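Local coordinates for protein glutamine synthetase (Helicobacter pylori, PDB 5ZLI) that belongs to the I-beta class of glutamine synthetases and assembles as a twelve-chain complex, each subunit joining a beta-grasp domain to a larger catalytic domain, at residues E167-D171 with R172-N176; Q444-S447 with E448-Q452. All coordinates share one frame; numbering follows the deposited sequence.

Contact 1. Residues E167-D171 with R172-N176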
loop_
_atom_site.group_PDB
_atom_site.type_symbol
_atom_site.label_atom_id
_atom_site.label_comp_id
_atom_site.label_asym_id
_atom_site.label_seq_id
_atom_site.Cartn_x
_atom_site.Cartn_y
_atom_site.Cartn_z
ATOM N N GLU B 167 11.491 22.650 -16.736
ATOM C CA GLU B 167 12.661 22.399 -15.901
ATOM C C GLU B 167 12.292 21.711 -14.591
ATOM O O GLU B 167 13.090 20.945 -14.037
ATOM C CB GLU B 167 13.376 23.712 -15.582
ATOM C CG GLU B 167 14.264 24.297 -16.670
ATOM C CD GLU B 167 15.091 25.509 -16.168
ATOM O OE1 GLU B 167 14.712 26.075 -15.111
ATOM O OE2 GLU B 167 16.114 25.889 -16.813
ATOM N N TRP B 168 11.096 21.980 -14.072
ATOM C CA TRP B 168 10.640 21.270 -12.892
ATOM C C TRP B 168 10.416 19.781 -13.142
ATOM O O TRP B 168 10.212 19.034 -12.185
ATOM C CB TRP B 168 9.342 21.892 -12.385
ATOM C CG TRP B 168 8.245 21.879 -13.391
ATOM C CD1 TRP B 168 7.354 20.874 -13.598
ATOM C CD2 TRP B 168 7.902 22.917 -14.310
ATOM N NE1 TRP B 168 6.485 21.209 -14.598
ATOM C CE2 TRP B 168 6.799 22.460 -15.058
ATOM C CE3 TRP B 168 8.420 24.184 -14.578
ATOM C CZ2 TRP B 168 6.198 23.225 -16.049
ATOM C CZ3 TRP B 168 7.820 24.946 -15.566
ATOM C CH2 TRP B 168 6.719 24.463 -16.287
ATOM N N ASN B 169 10.478 19.306 -14.379
ATOM C CA ASN B 169 10.303 17.878 -14.604
ATOM C C ASN B 169 11.598 17.168 -14.982
ATOM O O ASN B 169 11.556 16.011 -15.419
ATOM C CB ASN B 169 9.219 17.631 -15.644
ATOM C CG ASN B 169 7.838 17.688 -15.045
ATOM O OD1 ASN B 169 7.679 17.590 -13.829
ATOM N ND2 ASN B 169 6.828 17.870 -15.890
ATOM N N ARG B 170 12.748 17.827 -14.800
ATOM C CA ARG B 170 14.022 17.243 -15.204
ATOM C C ARG B 170 14.338 15.949 -14.469
ATOM O O ARG B 170 15.184 15.178 -14.927
ATOM C CB ARG B 170 15.126 18.257 -14.976
ATOM C CG ARG B 170 15.140 19.318 -16.056
ATOM C CD ARG B 170 16.533 19.622 -16.461
ATOM N NE ARG B 170 16.873 21.004 -16.209
ATOM C CZ ARG B 170 16.957 21.906 -17.175
ATOM N NH1 ARG B 170 16.717 21.523 -18.434
ATOM N NH2 ARG B 170 17.300 23.164 -16.891
ATOM N N ASP B 171 13.663 15.708 -13.345
ATOM C CA ASP B 171 13.900 14.629 -12.397
ATOM C C ASP B 171 12.704 13.724 -12.185
ATOM O O ASP B 171 12.852 12.658 -11.583
ATOM C CB ASP B 171 14.282 15.263 -11.062
ATOM C CG ASP B 171 13.421 16.489 -10.783
ATOM O OD1 ASP B 171 12.163 16.405 -10.954
ATOM O OD2 ASP B 171 14.033 17.560 -10.499
ATOM N N ARG B 172 11.563 14.061 -12.755
ATOM C CA ARG B 172 10.340 13.344 -12.481
ATOM C C ARG B 172 10.432 11.955 -13.095
ATOM O O ARG B 172 11.174 11.721 -14.057
ATOM C CB ARG B 172 9.163 14.102 -13.100
ATOM C CG ARG B 172 7.889 13.305 -13.253
ATOM C CD ARG B 172 6.914 14.056 -14.113
ATOM N NE ARG B 172 5.995 14.973 -13.455
ATOM C CZ ARG B 172 4.847 14.588 -12.910
ATOM N NH1 ARG B 172 4.516 13.295 -12.904
ATOM N NH2 ARG B 172 4.040 15.492 -12.356
ATOM N N SER B 173 9.714 11.019 -12.498
ATOM C CA SER B 173 9.552 9.678 -13.039
ATOM C C SER B 173 8.209 9.633 -13.761
ATOM O O SER B 173 7.178 9.940 -13.151
ATOM C CB SER B 173 9.621 8.647 -11.907
ATOM O OG SER B 173 10.928 8.543 -11.345
ATOM N N PHE B 174 8.214 9.284 -15.060
ATOM C CA PHE B 174 6.965 9.242 -15.837
ATOM C C PHE B 174 6.316 7.864 -15.947
ATOM O O PHE B 174 5.966 7.246 -14.931
ATOM C CB PHE B 174 7.142 9.786 -17.269
ATOM C CG PHE B 174 7.165 11.289 -17.370
ATOM C CD1 PHE B 174 5.968 12.005 -17.372
ATOM C CD2 PHE B 174 8.361 11.987 -17.490
ATOM C CE1 PHE B 174 5.961 13.397 -17.470
ATOM C CE2 PHE B 174 8.366 13.378 -17.586
ATOM C CZ PHE B 174 7.164 14.085 -17.575
ATOM N N GLU B 175 6.131 7.401 -17.195
ATOM C CA GLU B 175 5.250 6.264 -17.459
ATOM C C GLU B 175 5.702 5.015 -16.697
ATOM O O GLU B 175 4.884 4.342 -16.054
ATOM C CB GLU B 175 5.146 6.011 -18.972
ATOM C CG GLU B 175 6.444 5.671 -19.700
ATOM C CD GLU B 175 6.673 4.169 -19.870
ATOM O OE1 GLU B 175 5.790 3.478 -20.426
ATOM O OE2 GLU B 175 7.739 3.674 -19.450
ATOM N N ASN B 176 6.997 4.702 -16.734
ATOM C CA ASN B 176 7.605 3.729 -15.825
ATOM C C ASN B 176 8.852 4.334 -15.210
ATOM O O ASN B 176 9.892 3.681 -15.077
ATOM C CB ASN B 176 7.931 2.412 -16.530
ATOM C CG ASN B 176 8.166 1.260 -15.549
ATOM O OD1 ASN B 176 7.590 1.220 -14.460
ATOM N ND2 ASN B 176 9.018 0.320 -15.940
#

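Contact 2. Residues Q444-S447 with E448-Q452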
loop_
_atom_site.group_PDB
_atom_site.type_symbol
_atom_site.label_atom_id
_atom_site.label_comp_id
_atom_site.label_asym_id
_atom_site.label_seq_id
_atom_site.Cartn_x
_atom_site.Cartn_y
_atom_site.Cartn_z
ATOM N N GLN B 444 -19.293 58.908 -30.025
ATOM C CA GLN B 444 -20.037 57.964 -29.193
ATOM C C GLN B 444 -19.572 56.521 -29.404
ATOM O O GLN B 444 -20.333 55.565 -29.181
ATOM C CB GLN B 444 -21.546 58.115 -29.436
ATOM C CG GLN B 444 -22.072 59.520 -29.111
ATOM C CD GLN B 444 -21.782 59.956 -27.663
ATOM O OE1 GLN B 444 -22.129 59.253 -26.702
ATOM N NE2 GLN B 444 -21.142 61.122 -27.506
ATOM N N VAL B 445 -18.311 56.363 -29.829
ATOM C CA VAL B 445 -17.766 55.033 -30.111
ATOM C C VAL B 445 -17.691 54.235 -28.815
ATOM O O VAL B 445 -18.170 53.095 -28.726
ATOM C CB VAL B 445 -16.387 55.144 -30.809
ATOM C CG1 VAL B 445 -15.761 53.762 -31.048
ATOM C CG2 VAL B 445 -16.483 55.883 -32.134
ATOM N N PHE B 446 -17.136 54.849 -27.785
ATOM C CA PHE B 446 -17.141 54.335 -26.425
ATOM C C PHE B 446 -18.094 55.264 -25.672
ATOM O O PHE B 446 -17.709 56.340 -25.219
ATOM C CB PHE B 446 -15.714 54.350 -25.820
ATOM C CG PHE B 446 -14.756 53.332 -26.426
ATOM C CD1 PHE B 446 -14.338 53.434 -27.749
ATOM C CD2 PHE B 446 -14.204 52.332 -25.647
ATOM C CE1 PHE B 446 -13.464 52.536 -28.281
ATOM C CE2 PHE B 446 -13.309 51.435 -26.181
ATOM C CZ PHE B 446 -12.944 51.541 -27.501
ATOM N N SER B 447 -19.349 54.871 -25.561
ATOM C CA SER B 447 -20.272 55.675 -24.775
ATOM C C SER B 447 -19.880 55.638 -23.296
ATOM O O SER B 447 -19.249 54.695 -22.817
ATOM C CB SER B 447 -21.691 55.186 -24.986
ATOM O OG SER B 447 -21.960 54.078 -24.168
ATOM N N GLU B 448 -20.246 56.686 -22.562
ATOM C CA GLU B 448 -19.791 56.774 -21.178
ATOM C C GLU B 448 -20.418 55.698 -20.312
ATOM O O GLU B 448 -19.750 55.164 -19.417
ATOM C CB GLU B 448 -20.069 58.158 -20.601
ATOM C CG GLU B 448 -19.805 58.278 -19.091
ATOM C CD GLU B 448 -18.413 58.721 -18.701
ATOM O OE1 GLU B 448 -17.567 58.951 -19.602
ATOM O OE2 GLU B 448 -18.189 58.851 -17.469
ATOM N N GLU B 449 -21.692 55.364 -20.543
ATOM C CA GLU B 449 -22.281 54.244 -19.812
ATOM C C GLU B 449 -21.379 53.019 -19.901
ATOM O O GLU B 449 -20.994 52.448 -18.876
ATOM C CB GLU B 449 -23.689 53.955 -20.321
ATOM C CG GLU B 449 -24.743 54.639 -19.452
ATOM C CD GLU B 449 -26.015 55.028 -20.197
ATOM O OE1 GLU B 449 -26.701 55.983 -19.751
ATOM O OE2 GLU B 449 -26.330 54.384 -21.220
ATOM N N PHE B 450 -20.956 52.657 -21.116
ATOM C CA PHE B 450 -20.035 51.528 -21.263
ATOM C C PHE B 450 -18.767 51.708 -20.419
ATOM O O PHE B 450 -18.377 50.792 -19.693
ATOM C CB PHE B 450 -19.656 51.306 -22.737
ATOM C CG PHE B 450 -18.493 50.340 -22.928
ATOM C CD1 PHE B 450 -18.689 48.969 -22.894
ATOM C CD2 PHE B 450 -17.194 50.808 -23.079
ATOM C CE1 PHE B 450 -17.617 48.095 -23.046
ATOM C CE2 PHE B 450 -16.146 49.935 -23.218
ATOM C CZ PHE B 450 -16.359 48.580 -23.192
ATOM N N ILE B 451 -18.099 52.866 -20.518
ATOM C CA ILE B 451 -16.831 53.071 -19.810
ATOM C C ILE B 451 -17.011 52.848 -18.327
ATOM O O ILE B 451 -16.143 52.291 -17.651
ATOM C CB ILE B 451 -16.264 54.483 -20.056
ATOM C CG1 ILE B 451 -15.693 54.652 -21.472
ATOM C CG2 ILE B 451 -15.239 54.862 -18.975
ATOM C CD1 ILE B 451 -15.403 56.127 -21.840
ATOM N N GLN B 452 -18.123 53.312 -17.786
ATOM C CA GLN B 452 -18.349 53.116 -16.368
ATOM C C GLN B 452 -18.644 51.653 -16.095
ATOM O O GLN B 452 -18.143 51.089 -15.117
ATOM C CB GLN B 452 -19.480 54.049 -15.933
ATOM C CG GLN B 452 -19.091 55.530 -16.094
ATOM C CD GLN B 452 -18.078 56.003 -15.044
ATOM O OE1 GLN B 452 -18.254 55.733 -13.852
ATOM N NE2 GLN B 452 -17.026 56.701 -15.477
#

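Contact 1. Residues E167-D171 with R172-N176
Arg172 folds back alongside Asn169, three residues earlier, and its side chain illustrates how a long arginine can follow a tight turn back to the residue that opens it. At its root, CB lies 3.8 Å from the carbonyl O of Asn169, the same oxygen that receives a weak hydrogen bond from Arg172 N. With CG anti to the backbone N (chi1 163°), the aliphatic part runs beside the Asn169 amide, and CD comes within 3.6 Å of Asn169 OD1. The same CD also sits 3.4 Å above the plane of the Phe174 ring, displaced toward its rim. A bend at chi3 then turns NE to Asn169 OD1, a hydrogen bond of 3.1 Å. The acceptor lies in the guanidinium plane, at its edge, whereas the N-H approaches from above the carbonyl plane, 59° out of it; the two flat groups are nearly perpendicular. At the tip, NH2 makes a long, weak ion pair with Asp162, whose OD2 also accepts a hydrogen bond from Asn169 ND2, so the same carboxylate oxygen lies near both side chains, though its hold on Arg172 is weak. The Phe174 ring approaches the same amide with CZ 4.2 Å from Asn169 ND2, crossing it at about a right angle. Within residues 167-171, Arg170 NH2 forms a salt bridge of 3.0 Å with Glu167 OE2. Asp171 and Ser173 pack on Ile150 and Lys149 of a neighbouring subunit. The backbone angles of Arg170 and Asp171 identify residues 169-172 as a type I beta turn, here placed in a subunit-interface loop of the catalytic domain.

Contact 2. Residues Q444-S447 with E448-Q452
Phe446 reaches forward to Phe450 and Ile451 across the start of helix 448-466, where Ser447 occupies the N-cap position; the segment is a worked example of how a buried helix start is closed by apolar contacts. The side chains of Phe446 and Phe450 lie side by side and point the same way, CD2 of Phe446 being 3.9 Å from CE2 of Phe450, the rings meeting obliquely. Phe450 gets there with CG anti to its backbone N (chi1 168°), which carries the ring back along the helix start. The CB of Phe446 also meets CG1 of Ile451 at 4.4 Å. This pairing, from the residue before the N-cap to the fourth residue after it, is the hydrophobic staple. Around it the core closes in: Phe446 makes an edge-to-face pair with Phe321 and packs on helices 377-393 and 114-128, while Ile451 rests on helix 426-434.

Next comes Ser447, buried, its hydroxyl lying by the first helical turn and hydrogen-bonded to Glu111 OE1. Glu448 and Glu449, the first two helical residues, carry their carboxylates to Lys441 and Lys106 in salt bridges; acidic groups here would probably also interact favourably with the helix dipole. The carbonyl of Ser447 lies at the edge of the Phe450 ring, near its plane, with O 3.4 Å from Phe450 CB. That oxygen opens the alpha-helical ladder: Ile451 N donates to Ser447 O over 3.2 Å, the N-H...O angle being 161° and the donor lying in the carbonyl plane.

How the contacts relate
Contact 1 and contact 2 both belong to the catalytic domain but share no helix or strand, and they lie on opposite sides of the chain's centre, their own centres about 51 Å apart. Residues 167-176 form a surface loop between strand 156-162 and helix 200-212, with other subunits close by; there, amide, guanidinium and carboxylate groups supply the polar bonds, beside one aromatic ring. Residues 444-452 sit deeper, among helices of the same chain, and no other protein chain of the assembly touches them; apolar packing dominates, with charges at the margin. Each stretch has a chain reversal or helix start tied by backbone bonding, weak in the first and regular in the second.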